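Local coordinates for PHD finger protein 14 (Danio rerio, PDB 7D86), which binds histone H3, preferably its unmodified form, through its PHD–zinc knuckle–PHD module, and represses PDGFRA expression, at residues A[23-28]-A[36-41]; A[87-92]-A[115-120]; A[132-137]-A[156-161]; A[165-170]-A[192-197]. All coordinates share one frame; numbering follows the deposited sequence.

Interaction 1. Residues A[23-28]-A[36-41]. With ZN (zinc ion), chain E.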
loop_
_atom_site.group_PDB
_atom_site.type_symbol
_atom_site.label_atom_id
_atom_site.label_comp_id
_atom_site.label_asym_id
_atom_site.label_seq_id
_atom_site.Cartn_x
_atom_site.Cartn_y
_atom_site.Cartn_z
ATOM N N ALA A 23 13.236 14.790 -10.051
ATOM C CA ALA A 23 12.320 15.374 -9.077
ATOM C C ALA A 23 11.922 14.361 -8.010
ATOM O O ALA A 23 11.988 14.651 -6.809
ATOM C CB ALA A 23 11.083 15.926 -9.786
ATOM N N ASP A 24 11.510 13.168 -8.426
ATOM C CA ASP A 24 11.040 12.135 -7.507
ATOM C C ASP A 24 12.024 10.970 -7.542
ATOM O O ASP A 24 11.961 10.115 -8.431
ATOM C CB ASP A 24 9.630 11.685 -7.872
ATOM C CG ASP A 24 8.967 10.897 -6.762
ATOM O OD1 ASP A 24 9.620 10.672 -5.722
ATOM O OD2 ASP A 24 7.792 10.509 -6.928
ATOM N N GLU A 25 12.927 10.936 -6.567
ATOM C CA GLU A 25 13.892 9.855 -6.457
ATOM C C GLU A 25 13.361 8.763 -5.538
ATOM O O GLU A 25 12.527 9.010 -4.664
ATOM C CB GLU A 25 15.234 10.373 -5.933
ATOM C CG GLU A 25 15.954 11.299 -6.899
ATOM C CD GLU A 25 17.410 11.512 -6.532
ATOM O OE1 GLU A 25 17.715 11.600 -5.325
ATOM O OE2 GLU A 25 18.251 11.584 -7.455
ATOM N N ILE A 26 13.848 7.546 -5.752
ATOM C CA ILE A 26 13.541 6.421 -4.878
ATOM C C ILE A 26 14.584 6.400 -3.767
ATOM O O ILE A 26 15.760 6.121 -4.012
ATOM C CB ILE A 26 13.518 5.097 -5.651
ATOM C CG1 ILE A 26 12.276 5.028 -6.546
ATOM C CG2 ILE A 26 13.569 3.913 -4.694
ATOM C CD1 ILE A 26 12.078 3.686 -7.226
ATOM N N ILE A 27 14.158 6.702 -2.547
ATOM C CA ILE A 27 15.045 6.730 -1.397
ATOM C C ILE A 27 14.886 5.424 -0.636
ATOM O O ILE A 27 13.908 4.690 -0.795
ATOM C CB ILE A 27 14.771 7.941 -0.481
ATOM C CG1 ILE A 27 13.324 7.904 0.016
ATOM C CG2 ILE A 27 15.062 9.242 -1.220
ATOM C CD1 ILE A 27 12.972 9.028 0.967
ATOM N N GLN A 28 15.871 5.123 0.206
ATOM C CA GLN A 28 15.923 3.852 0.910
ATOM C C GLN A 28 16.189 4.099 2.383
ATOM O O GLN A 28 17.062 4.903 2.737
ATOM C CB GLN A 28 17.002 2.938 0.318
ATOM C CG GLN A 28 17.133 1.597 1.013
ATOM C CD GLN A 28 18.044 0.653 0.252
ATOM O OE1 GLN A 28 19.105 1.054 -0.233
ATOM N NE2 GLN A 28 17.626 -0.602 0.126
ATOM N N VAL A 36 11.213 3.644 -1.429
ATOM C CA VAL A 36 9.977 4.361 -1.719
ATOM C C VAL A 36 10.313 5.618 -2.501
ATOM O O VAL A 36 11.374 6.226 -2.312
ATOM C CB VAL A 36 9.208 4.679 -0.410
ATOM C CG1 VAL A 36 10.006 5.651 0.468
ATOM C CG2 VAL A 36 7.816 5.229 -0.715
ATOM N N HIS A 37 9.418 5.991 -3.426
ATOM C CA HIS A 37 9.461 7.310 -4.035
ATOM C C HIS A 37 9.312 8.374 -2.959
ATOM O O HIS A 37 8.485 8.242 -2.051
ATOM C CB HIS A 37 8.326 7.483 -5.057
ATOM C CG HIS A 37 8.547 6.792 -6.369
ATOM N ND1 HIS A 37 7.670 5.852 -6.865
ATOM C CD2 HIS A 37 9.510 6.944 -7.310
ATOM C CE1 HIS A 37 8.097 5.434 -8.045
ATOM N NE2 HIS A 37 9.211 6.081 -8.338
ATOM N N GLU A 38 10.116 9.435 -3.066
ATOM C CA GLU A 38 9.862 10.641 -2.284
ATOM C C GLU A 38 8.396 11.051 -2.379
ATOM O O GLU A 38 7.736 11.294 -1.362
ATOM C CB GLU A 38 10.758 11.782 -2.771
ATOM C CG GLU A 38 12.228 11.636 -2.443
ATOM C CD GLU A 38 13.082 12.636 -3.202
ATOM O OE1 GLU A 38 12.701 13.008 -4.331
ATOM O OE2 GLU A 38 14.131 13.052 -2.671
ATOM N N GLY A 39 7.869 11.119 -3.604
ATOM C CA GLY A 39 6.496 11.540 -3.822
ATOM C C GLY A 39 5.459 10.557 -3.327
ATOM O O GLY A 39 4.304 10.941 -3.133
ATOM N N CYS A 40 5.841 9.301 -3.106
ATOM C CA CYS A 40 4.914 8.328 -2.543
ATOM C C CYS A 40 4.948 8.278 -1.021
ATOM O O CYS A 40 4.158 7.537 -0.426
ATOM C CB CYS A 40 5.197 6.933 -3.110
ATOM S SG CYS A 40 4.795 6.749 -4.864
ATOM N N TYR A 41 5.827 9.052 -0.373
ATOM C CA TYR A 41 5.952 9.027 1.079
ATOM C C TYR A 41 5.799 10.399 1.722
ATOM O O TYR A 41 5.983 10.522 2.939
ATOM C CB TYR A 41 7.309 8.430 1.484
ATOM C CG TYR A 41 7.353 7.857 2.887
ATOM C CD1 TYR A 41 6.453 6.879 3.280
ATOM C CD2 TYR A 41 8.320 8.270 3.806
ATOM C CE1 TYR A 41 6.489 6.340 4.544
ATOM C CE2 TYR A 41 8.365 7.738 5.083
ATOM C CZ TYR A 41 7.450 6.770 5.446
ATOM O OH TYR A 41 7.490 6.228 6.707
HETATM ZN ZN ZN E . 6.117 5.067 -5.767
#
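I26 and I27 pair antiparallel with H37 and V36, respectively, in the two-stranded hairpin of the first PHD finger, and beyond it D24 and E25 grip the turn that carries zinc ligand C40. Backbone bonds come first. I27 N gives to V36 O (2.8 Å) and V36 N returns to I27 O, a hydrogen-bonded pair; I26 and H37 form the adjoining non-hydrogen-bonded pair, where I26 CA also lies against V36 O. The pairing is prolonged by E38 N, which donates to E25 O (2.9 Å).

Two carboxylates add bonds to main-chain N-H groups. D24 CG lies anti to its backbone N (chi1 -165°), and OD1 receives G39 N at 2.8 Å in a straight bond from above the carboxylate plane. In return, E38 OE1 takes E25 N at 3.1 Å, also from above its plane, so each segment lends a side chain to the other's backbone. OD1 of D24 and OE1 of E38 are only 4.1 Å apart, and their like charges would probably repel somewhat.

Apolar contacts divide between the two faces. I27 and V36 lie side by side, CG1 to CG1, with I27 CG2 over E38 CG; I27 also rests on W62. On the face of I26 and H37, CG1 of I26 comes within 3.5 Å of H37 CD2.

C12 and C15 complete the zinc site. N19 O accepts from H37 NE2, leaving ND1 to bind zinc at 2.1 Å, while C40 SG binds it at 2.3 Å.

Interaction 2. Residues A[87-92]-A[115-120]; sequences ETDAGR and PVTLTE
T88 and D89 lie against P115, V116 and T117, joining the turn of the C2HC pre-PHD zinc finger to the loop that leads toward helix 120-123. The backbone supplies the main link, a single bridge between T88 and V116, whose CA atoms are 4.4 Å apart. V116 N donates to E87 O at 3.1 Å, and V116 O accepts D89 N at 2.9 Å. These bonds engage both polar backbone atoms of V116, and T88 CA also approaches V116 O, at 3.1 Å.

Among the side chains, D89 spreads its carboxylate over two partners. OD1 sits 3.3 Å from P115 CB, the side chains crossing at about a right angle, while OD2 accepts a weak hydrogen bond from T117 OG1 at 3.1 Å. The apolar contact is looser: T88 CG2 reaches CD1 of L118 at 4.2 Å. P115 CB also meets the carbonyl oxygen of E87.

The turn is braced from within. T88 to G91 is a type I beta turn, and T88 OG1, set between the backbone N and the carbonyl carbon (chi1 75°), accepts R92 N at 3.0 Å. With its positive phi, G91 adopts backbone angles that call for glycine.

Strands 85-87 and 93-95 flank this turn, and V94 of the second touches both T88 and V116. V116 also packs on V105 and L118 on Y126, while T119 stands at the N-cap of helix 120-123, where the segment 115-120 passes into that helix.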
loop_
_atom_site.group_PDB
_atom_site.type_symbol
_atom_site.label_atom_id
_atom_site.label_comp_id
_atom_site.label_asym_id
_atom_site.label_seq_id
_atom_site.Cartn_x
_atom_site.Cartn_y
_atom_site.Cartn_z
ATOM N N GLU A 87 2.283 6.772 10.722
ATOM C CA GLU A 87 1.589 6.745 12.001
ATOM C C GLU A 87 0.190 7.335 11.863
ATOM O O GLU A 87 -0.021 8.292 11.113
ATOM C CB GLU A 87 2.394 7.522 13.052
ATOM C CG GLU A 87 2.003 7.226 14.486
ATOM C CD GLU A 87 3.016 7.774 15.492
ATOM O OE1 GLU A 87 3.787 8.693 15.136
ATOM O OE2 GLU A 87 3.045 7.272 16.635
ATOM N N THR A 88 -0.771 6.759 12.587
ATOM C CA THR A 88 -2.125 7.305 12.624
ATOM C C THR A 88 -2.251 8.351 13.724
ATOM O O THR A 88 -1.340 8.562 14.529
ATOM C CB THR A 88 -3.177 6.218 12.847
ATOM O OG1 THR A 88 -3.152 5.790 14.218
ATOM C CG2 THR A 88 -2.928 5.032 11.932
ATOM N N ASP A 89 -3.423 8.995 13.775
ATOM C CA ASP A 89 -3.699 9.983 14.814
ATOM C C ASP A 89 -3.637 9.367 16.204
ATOM O O ASP A 89 -3.122 9.985 17.138
ATOM C CB ASP A 89 -5.073 10.612 14.588
ATOM C CG ASP A 89 -5.003 11.883 13.788
ATOM O OD1 ASP A 89 -3.888 12.272 13.382
ATOM O OD2 ASP A 89 -6.067 12.500 13.569
ATOM N N ALA A 90 -4.165 8.158 16.364
ATOM C CA ALA A 90 -4.242 7.513 17.666
ATOM C C ALA A 90 -2.966 6.780 18.045
ATOM O O ALA A 90 -3.000 5.947 18.956
ATOM C CB ALA A 90 -5.424 6.544 17.698
ATOM N N GLY A 91 -1.853 7.053 17.369
ATOM C CA GLY A 91 -0.586 6.446 17.713
ATOM C C GLY A 91 -0.349 5.062 17.154
ATOM O O GLY A 91 0.568 4.381 17.616
ATOM N N ARG A 92 -1.144 4.612 16.187
ATOM C CA ARG A 92 -0.939 3.307 15.587
ATOM C C ARG A 92 -0.351 3.498 14.196
ATOM O O ARG A 92 0.010 4.607 13.806
ATOM C CB ARG A 92 -2.248 2.513 15.594
ATOM C CG ARG A 92 -2.728 2.225 17.016
ATOM C CD ARG A 92 -3.992 1.378 17.046
ATOM N NE ARG A 92 -4.451 1.151 18.411
ATOM C CZ ARG A 92 -5.179 2.021 19.099
ATOM N NH1 ARG A 92 -5.556 1.745 20.342
ATOM N NH2 ARG A 92 -5.529 3.173 18.543
ATOM N N PRO A 115 -0.595 13.036 10.272
ATOM C CA PRO A 115 -0.860 11.601 10.428
ATOM C C PRO A 115 -2.084 11.140 9.654
ATOM O O PRO A 115 -2.975 11.916 9.308
ATOM C CB PRO A 115 -1.085 11.440 11.936
ATOM C CG PRO A 115 -0.443 12.631 12.557
ATOM C CD PRO A 115 -0.604 13.738 11.567
ATOM N N VAL A 116 -2.113 9.834 9.394
ATOM C CA VAL A 116 -3.305 9.213 8.838
ATOM C C VAL A 116 -4.425 9.290 9.863
ATOM O O VAL A 116 -4.239 8.943 11.036
ATOM C CB VAL A 116 -3.010 7.761 8.440
ATOM C CG1 VAL A 116 -4.247 7.130 7.791
ATOM C CG2 VAL A 116 -1.811 7.702 7.507
ATOM N N THR A 117 -5.592 9.753 9.431
ATOM C CA THR A 117 -6.767 9.843 10.290
ATOM C C THR A 117 -7.743 8.744 9.899
ATOM O O THR A 117 -8.225 8.713 8.761
ATOM C CB THR A 117 -7.445 11.210 10.182
ATOM O OG1 THR A 117 -6.518 12.246 10.527
ATOM C CG2 THR A 117 -8.639 11.278 11.126
ATOM N N LEU A 118 -8.022 7.845 10.836
ATOM C CA LEU A 118 -9.033 6.815 10.664
ATOM C C LEU A 118 -10.300 7.223 11.406
ATOM O O LEU A 118 -10.241 7.726 12.533
ATOM C CB LEU A 118 -8.530 5.467 11.178
ATOM C CG LEU A 118 -7.174 5.017 10.626
ATOM C CD1 LEU A 118 -6.819 3.622 11.115
ATOM C CD2 LEU A 118 -7.167 5.071 9.105
ATOM N N THR A 119 -11.441 6.998 10.771
ATOM C CA THR A 119 -12.735 7.409 11.291
ATOM C C THR A 119 -13.438 6.249 11.980
ATOM O O THR A 119 -13.038 5.089 11.870
ATOM C CB THR A 119 -13.608 7.930 10.155
ATOM O OG1 THR A 119 -13.896 6.844 9.269
ATOM C CG2 THR A 119 -12.875 9.018 9.391
ATOM N N GLU A 120 -14.512 6.585 12.697
ATOM C CA GLU A 120 -15.397 5.556 13.227
ATOM C C GLU A 120 -15.827 4.594 12.134
ATOM O O GLU A 120 -15.929 3.386 12.367
ATOM C CB GLU A 120 -16.634 6.185 13.866
ATOM C CG GLU A 120 -16.377 7.066 15.052
ATOM C CD GLU A 120 -17.647 7.327 15.834
ATOM O OE1 GLU A 120 -18.266 6.347 16.301
ATOM O OE2 GLU A 120 -18.037 8.505 15.961
#

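Interaction 3. Residues A[132-137]-A[156-161]. With ZN (zinc ion), chain D; EDO (1,2-ethanediol), chain H.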
loop_
_atom_site.group_PDB
_atom_site.type_symbol
_atom_site.label_atom_id
_atom_site.label_comp_id
_atom_site.label_asym_id
_atom_site.label_seq_id
_atom_site.Cartn_x
_atom_site.Cartn_y
_atom_site.Cartn_z
ATOM N N SER A 132 -9.805 -12.954 0.201
ATOM C CA SER A 132 -9.719 -14.140 -0.638
ATOM C C SER A 132 -8.303 -14.439 -1.105
ATOM O O SER A 132 -8.080 -15.489 -1.720
ATOM C CB SER A 132 -10.627 -13.976 -1.861
ATOM O OG SER A 132 -10.237 -12.837 -2.615
ATOM N N LEU A 133 -7.345 -13.552 -0.836
ATOM C CA LEU A 133 -5.981 -13.719 -1.321
ATOM C C LEU A 133 -4.966 -14.022 -0.225
ATOM O O LEU A 133 -3.770 -14.088 -0.524
ATOM C CB LEU A 133 -5.545 -12.459 -2.073
ATOM C CG LEU A 133 -6.340 -12.168 -3.339
ATOM C CD1 LEU A 133 -5.889 -10.847 -3.938
ATOM C CD2 LEU A 133 -6.147 -13.308 -4.317
ATOM N N CYS A 134 -5.397 -14.207 1.020
ATOM C CA CYS A 134 -4.454 -14.319 2.128
ATOM C C CYS A 134 -3.619 -15.594 2.018
ATOM O O CYS A 134 -4.146 -16.683 1.780
ATOM C CB CYS A 134 -5.200 -14.290 3.464
ATOM S SG CYS A 134 -4.958 -12.770 4.439
ATOM N N GLU A 135 -2.304 -15.452 2.188
ATOM C CA GLU A 135 -1.437 -16.629 2.208
ATOM C C GLU A 135 -1.627 -17.426 3.491
ATOM O O GLU A 135 -1.562 -18.662 3.483
ATOM C CB GLU A 135 0.027 -16.212 2.062
ATOM C CG GLU A 135 0.303 -15.333 0.860
ATOM C CD GLU A 135 1.653 -14.653 0.937
ATOM O OE1 GLU A 135 2.680 -15.353 0.823
ATOM O OE2 GLU A 135 1.685 -13.418 1.121
ATOM N N ASP A 136 -1.866 -16.735 4.597
ATOM C CA ASP A 136 -2.014 -17.353 5.906
ATOM C C ASP A 136 -3.483 -17.282 6.307
ATOM O O ASP A 136 -4.019 -16.193 6.537
ATOM C CB ASP A 136 -1.128 -16.654 6.932
ATOM C CG ASP A 136 -0.977 -17.450 8.208
ATOM O OD1 ASP A 136 -1.965 -18.063 8.661
ATOM O OD2 ASP A 136 0.139 -17.460 8.757
ATOM N N THR A 137 -4.118 -18.452 6.411
ATOM C CA THR A 137 -5.545 -18.526 6.713
ATOM C C THR A 137 -5.904 -17.789 8.000
ATOM O O THR A 137 -6.999 -17.223 8.102
ATOM C CB THR A 137 -5.967 -19.997 6.793
ATOM O OG1 THR A 137 -5.821 -20.600 5.500
ATOM C CG2 THR A 137 -7.410 -20.136 7.251
ATOM N N PHE A 156 -13.121 -9.689 -2.491
ATOM C CA PHE A 156 -12.521 -8.913 -1.410
ATOM C C PHE A 156 -11.108 -9.389 -1.094
ATOM O O PHE A 156 -10.818 -10.591 -1.118
ATOM C CB PHE A 156 -13.377 -8.985 -0.147
ATOM C CG PHE A 156 -14.752 -8.432 -0.331
ATOM C CD1 PHE A 156 -14.949 -7.069 -0.492
ATOM C CD2 PHE A 156 -15.850 -9.269 -0.364
ATOM C CE1 PHE A 156 -16.230 -6.551 -0.683
ATOM C CE2 PHE A 156 -17.124 -8.757 -0.548
ATOM C CZ PHE A 156 -17.310 -7.394 -0.710
ATOM N N PHE A 157 -10.240 -8.434 -0.761
ATOM C CA PHE A 157 -8.863 -8.749 -0.410
ATOM C C PHE A 157 -8.243 -7.580 0.341
ATOM O O PHE A 157 -8.645 -6.428 0.171
ATOM C CB PHE A 157 -8.020 -9.079 -1.652
ATOM C CG PHE A 157 -8.498 -8.407 -2.913
ATOM C CD1 PHE A 157 -8.365 -7.039 -3.083
ATOM C CD2 PHE A 157 -9.063 -9.155 -3.938
ATOM C CE1 PHE A 157 -8.812 -6.418 -4.252
ATOM C CE2 PHE A 157 -9.503 -8.541 -5.109
ATOM C CZ PHE A 157 -9.372 -7.172 -5.262
ATOM N N HIS A 158 -7.251 -7.891 1.176
ATOM C CA HIS A 158 -6.455 -6.833 1.782
ATOM C C HIS A 158 -5.712 -6.074 0.696
ATOM O O HIS A 158 -5.368 -6.629 -0.350
ATOM C CB HIS A 158 -5.431 -7.413 2.767
ATOM C CG HIS A 158 -6.040 -8.100 3.943
ATOM N ND1 HIS A 158 -5.899 -9.453 4.169
ATOM C CD2 HIS A 158 -6.787 -7.618 4.964
ATOM C CE1 HIS A 158 -6.536 -9.775 5.279
ATOM N NE2 HIS A 158 -7.083 -8.680 5.781
ATOM N N VAL A 159 -5.428 -4.796 0.967
ATOM C CA VAL A 159 -4.718 -3.975 -0.009
ATOM C C VAL A 159 -3.349 -4.566 -0.315
ATOM O O VAL A 159 -2.925 -4.619 -1.472
ATOM C CB VAL A 159 -4.599 -2.523 0.485
ATOM C CG1 VAL A 159 -3.772 -1.701 -0.504
ATOM C CG2 VAL A 159 -5.987 -1.922 0.683
ATOM N N THR A 160 -2.631 -5.016 0.720
ATOM C CA THR A 160 -1.285 -5.541 0.505
ATOM C C THR A 160 -1.303 -6.930 -0.118
ATOM O O THR A 160 -0.362 -7.297 -0.832
ATOM C CB THR A 160 -0.506 -5.558 1.820
ATOM O OG1 THR A 160 -1.307 -6.152 2.851
ATOM C CG2 THR A 160 -0.140 -4.132 2.230
ATOM N N CYS A 161 -2.352 -7.712 0.143
ATOM C CA CYS A 161 -2.502 -8.990 -0.540
ATOM C C CYS A 161 -2.757 -8.776 -2.026
ATOM O O CYS A 161 -2.174 -9.465 -2.871
ATOM C CB CYS A 161 -3.629 -9.802 0.106
ATOM S SG CYS A 161 -3.256 -10.413 1.797
HETATM ZN ZN ZN D . -5.193 -10.978 2.929
HETATM C C1 EDO H . -0.446 -12.257 4.043
HETATM O O1 EDO H . -0.881 -12.841 2.806
HETATM C C2 EDO H . -0.657 -13.272 5.158
HETATM O O2 EDO H . -2.010 -13.747 5.096
#
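L133 CG is anti to its carbonyl carbon (chi1 -64°), and the leucine runs side by side with F157, its CD1 reaching F157 CB at 3.6 Å. S132 OG instead takes the place between backbone N and carbonyl carbon (chi1 60°), which lets it reach F156 O at 2.8 Å. S132 N donates to the same oxygen at 2.9 Å, and the two donors arrive from opposite faces of the carbonyl plane, so one residue grips it twice.

L133 CB also packs on C161 CB at 3.9 Å, and its side chain touches L167. An alanine here would probably leave F157 CB without its neighbour and open a gap between the zinc loop and L167.

The zinc ion ties the segments together through C134 SG, H158 ND1 (2.1 Å) and C161 SG (2.3 Å), with C131 as fourth ligand. C134 SG lies at the edge of the H158 ring, in its plane, 3.5 Å from ND1. H158 NE2 donates to T142 O, which helps fix the ring's rotation. A 1,2-ethanediol molecule, probably from the crystallisation liquor, accepts bonds from E135 N and D136 N beside C134 SG.

A Cys-x-x-Cys loop joined by zinc to the histidine at the N-cap of helix 159-164 and the cysteine in that helix's first turn forms a three-cysteine, one-histidine site of the second PHD finger.

Interaction 4. Residues A[165-170]-A[192-197]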
loop_
_atom_site.group_PDB
_atom_site.type_symbol
_atom_site.label_atom_id
_atom_site.label_comp_id
_atom_site.label_asym_id
_atom_site.label_seq_id
_atom_site.Cartn_x
_atom_site.Cartn_y
_atom_site.Cartn_z
ATOM N N GLU A 165 -0.253 -9.589 -5.553
ATOM C CA GLU A 165 -0.719 -10.251 -6.766
ATOM C C GLU A 165 -0.738 -9.328 -7.982
ATOM O O GLU A 165 -1.199 -9.750 -9.056
ATOM C CB GLU A 165 -2.114 -10.837 -6.525
ATOM C CG GLU A 165 -2.135 -12.002 -5.544
ATOM C CD GLU A 165 -1.408 -13.227 -6.079
ATOM O OE1 GLU A 165 -1.283 -13.363 -7.315
ATOM O OE2 GLU A 165 -0.950 -14.056 -5.265
ATOM N N GLY A 166 -0.249 -8.096 -7.844
ATOM C CA GLY A 166 -0.165 -7.182 -8.969
ATOM C C GLY A 166 -1.490 -6.549 -9.345
ATOM O O GLY A 166 -1.700 -6.204 -10.513
ATOM N N LEU A 167 -2.391 -6.383 -8.385
ATOM C CA LEU A 167 -3.775 -6.007 -8.673
ATOM C C LEU A 167 -4.086 -4.535 -8.416
ATOM O O LEU A 167 -5.180 -4.081 -8.763
ATOM C CB LEU A 167 -4.729 -6.879 -7.847
ATOM C CG LEU A 167 -4.552 -8.387 -8.046
ATOM C CD1 LEU A 167 -5.537 -9.149 -7.182
ATOM C CD2 LEU A 167 -4.746 -8.747 -9.516
ATOM N N LEU A 168 -3.170 -3.777 -7.817
ATOM C CA LEU A 168 -3.413 -2.376 -7.496
ATOM C C LEU A 168 -2.932 -1.499 -8.640
ATOM O O LEU A 168 -1.820 -1.681 -9.146
ATOM C CB LEU A 168 -2.703 -1.968 -6.203
ATOM C CG LEU A 168 -2.988 -2.781 -4.943
ATOM C CD1 LEU A 168 -2.238 -2.188 -3.754
ATOM C CD2 LEU A 168 -4.496 -2.827 -4.668
ATOM N N SER A 169 -3.777 -0.548 -9.045
ATOM C CA SER A 169 -3.460 0.374 -10.123
ATOM C C SER A 169 -3.690 1.807 -9.671
ATOM O O SER A 169 -4.507 2.083 -8.788
ATOM C CB SER A 169 -4.310 0.092 -11.382
ATOM O OG SER A 169 -4.149 -1.239 -11.837
ATOM N N GLU A 170 -2.961 2.724 -10.297
ATOM C CA GLU A 170 -3.207 4.152 -10.145
ATOM C C GLU A 170 -3.393 4.741 -11.534
ATOM O O GLU A 170 -2.517 4.596 -12.388
ATOM C CB GLU A 170 -2.060 4.850 -9.412
ATOM C CG GLU A 170 -2.270 6.355 -9.238
ATOM C CD GLU A 170 -1.110 7.037 -8.522
ATOM O OE1 GLU A 170 -1.244 8.230 -8.177
ATOM O OE2 GLU A 170 -0.069 6.383 -8.301
ATOM N N PHE A 192 -1.040 -7.654 -18.494
ATOM C CA PHE A 192 0.281 -7.042 -18.610
ATOM C C PHE A 192 0.665 -6.325 -17.323
ATOM O O PHE A 192 1.784 -6.481 -16.807
ATOM C CB PHE A 192 0.304 -6.061 -19.782
ATOM C CG PHE A 192 1.599 -5.310 -19.899
ATOM C CD1 PHE A 192 2.682 -5.878 -20.545
ATOM C CD2 PHE A 192 1.736 -4.040 -19.359
ATOM C CE1 PHE A 192 3.875 -5.189 -20.656
ATOM C CE2 PHE A 192 2.930 -3.352 -19.467
ATOM C CZ PHE A 192 3.994 -3.923 -20.112
ATOM N N ASP A 193 -0.263 -5.526 -16.792
ATOM C CA ASP A 193 0.004 -4.770 -15.574
ATOM C C ASP A 193 0.269 -5.693 -14.396
ATOM O O ASP A 193 1.196 -5.452 -13.616
ATOM C CB ASP A 193 -1.167 -3.833 -15.277
ATOM C CG ASP A 193 -1.125 -2.580 -16.118
ATOM O OD1 ASP A 193 -0.085 -2.345 -16.778
ATOM O OD2 ASP A 193 -2.127 -1.831 -16.119
ATOM N N ARG A 194 -0.527 -6.757 -14.252
ATOM C CA ARG A 194 -0.262 -7.741 -13.201
ATOM C C ARG A 194 1.147 -8.293 -13.294
ATOM O O ARG A 194 1.827 -8.467 -12.275
ATOM C CB ARG A 194 -1.234 -8.916 -13.291
ATOM C CG ARG A 194 -2.522 -8.771 -12.562
ATOM C CD ARG A 194 -3.146 -10.145 -12.447
ATOM N NE ARG A 194 -2.596 -10.868 -11.308
ATOM C CZ ARG A 194 -2.632 -12.186 -11.164
ATOM N NH1 ARG A 194 -2.116 -12.740 -10.081
ATOM N NH2 ARG A 194 -3.166 -12.951 -12.110
ATOM N N LYS A 195 1.591 -8.604 -14.510
ATOM C CA LYS A 195 2.850 -9.317 -14.679
ATOM C C LYS A 195 4.030 -8.496 -14.161
ATOM O O LYS A 195 4.846 -8.986 -13.373
ATOM C CB LYS A 195 3.028 -9.698 -16.149
ATOM C CG LYS A 195 2.548 -11.113 -16.442
ATOM C CD LYS A 195 2.882 -11.555 -17.857
ATOM C CE LYS A 195 1.947 -10.915 -18.856
ATOM N NZ LYS A 195 1.617 -11.827 -20.000
ATOM N N TRP A 196 4.144 -7.236 -14.585
ATOM C CA TRP A 196 5.311 -6.480 -14.135
ATOM C C TRP A 196 5.162 -6.025 -12.687
ATOM O O TRP A 196 6.169 -5.870 -11.985
ATOM C CB TRP A 196 5.606 -5.297 -15.067
ATOM C CG TRP A 196 4.596 -4.178 -15.073
ATOM C CD1 TRP A 196 3.621 -3.960 -15.999
ATOM C CD2 TRP A 196 4.496 -3.107 -14.123
ATOM N NE1 TRP A 196 2.915 -2.821 -15.682
ATOM C CE2 TRP A 196 3.431 -2.282 -14.533
ATOM C CE3 TRP A 196 5.204 -2.769 -12.965
ATOM C CZ2 TRP A 196 3.052 -1.146 -13.824
ATOM C CZ3 TRP A 196 4.832 -1.643 -12.265
ATOM C CH2 TRP A 196 3.760 -0.844 -12.694
ATOM N N LYS A 197 3.930 -5.854 -12.198
ATOM C CA LYS A 197 3.765 -5.514 -10.784
ATOM C C LYS A 197 4.108 -6.695 -9.884
ATOM O O LYS A 197 4.769 -6.525 -8.853
ATOM C CB LYS A 197 2.343 -5.027 -10.502
ATOM C CG LYS A 197 2.040 -3.679 -11.116
ATOM C CD LYS A 197 0.536 -3.413 -11.103
ATOM C CE LYS A 197 0.236 -2.048 -11.695
ATOM N NZ LYS A 197 -1.226 -1.844 -11.898
HETATM O O HOH W 1 -2.672 -4.422 -12.221
HETATM O O HOH W 2 -4.649 -1.890 -14.518
HETATM O O HOH W 3 -0.599 1.576 -11.723
#
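R194 turns the edge of its guanidinium to E165 O, which lies in the group's plane; NE (2.9 Å) and NH1 (3.3 Å) both donate to this one oxygen, side-on. The E165 carboxylate, its plane turned 44° from the guanidinium, adds a salt bridge from OE1 to NH1 at 3.0 Å. L167 CD2 packs beside NE, 3.5 Å away. One face of the W196 ring, toward its rim, carries D193 O and K197 CG, F192 CD2 lies at its edge, and NE1 donates to D193 OD1.

G166 ends helix 159-164 in a Schellman motif, and helix 191-204, near the C-terminal end of the chain, packs across this exit of the second PHD finger. A CB on G166 would clash with R194 O, so the close approach depends on glycine. A leucine in place of R194 would probably leave E165 O without its two donors and the E165 carboxylate without its salt-bridge mate.

K197 extends fully beyond CG to strand 168-170, where NZ gives to L168 O at 2.8 Å from above the carbonyl plane. One water accepts from NZ and donates to G166 O; another joins S169 OG to D193 OD2.

Along the chain the four contacts follow in series, each closing before the next opens. Interaction 1 belongs to the first PHD finger, interaction 2 joins the C2HC knuckle to the stretch that follows it, and interaction 3 lies in the second PHD finger. Interaction 4 links that finger to helix 191-204. Interactions 3 and 4 touch, their centres 15 Å apart: helix 159-164 leads into strand 168-170, and L133 meets L167. The others stay separate. The centres of interactions 1 and 3 lie 26 Å apart on opposite sides of the chain's centre, as do those of 2 and 4, 28 Å apart. Several zinc-built units thus combine in one compact histone-reading module.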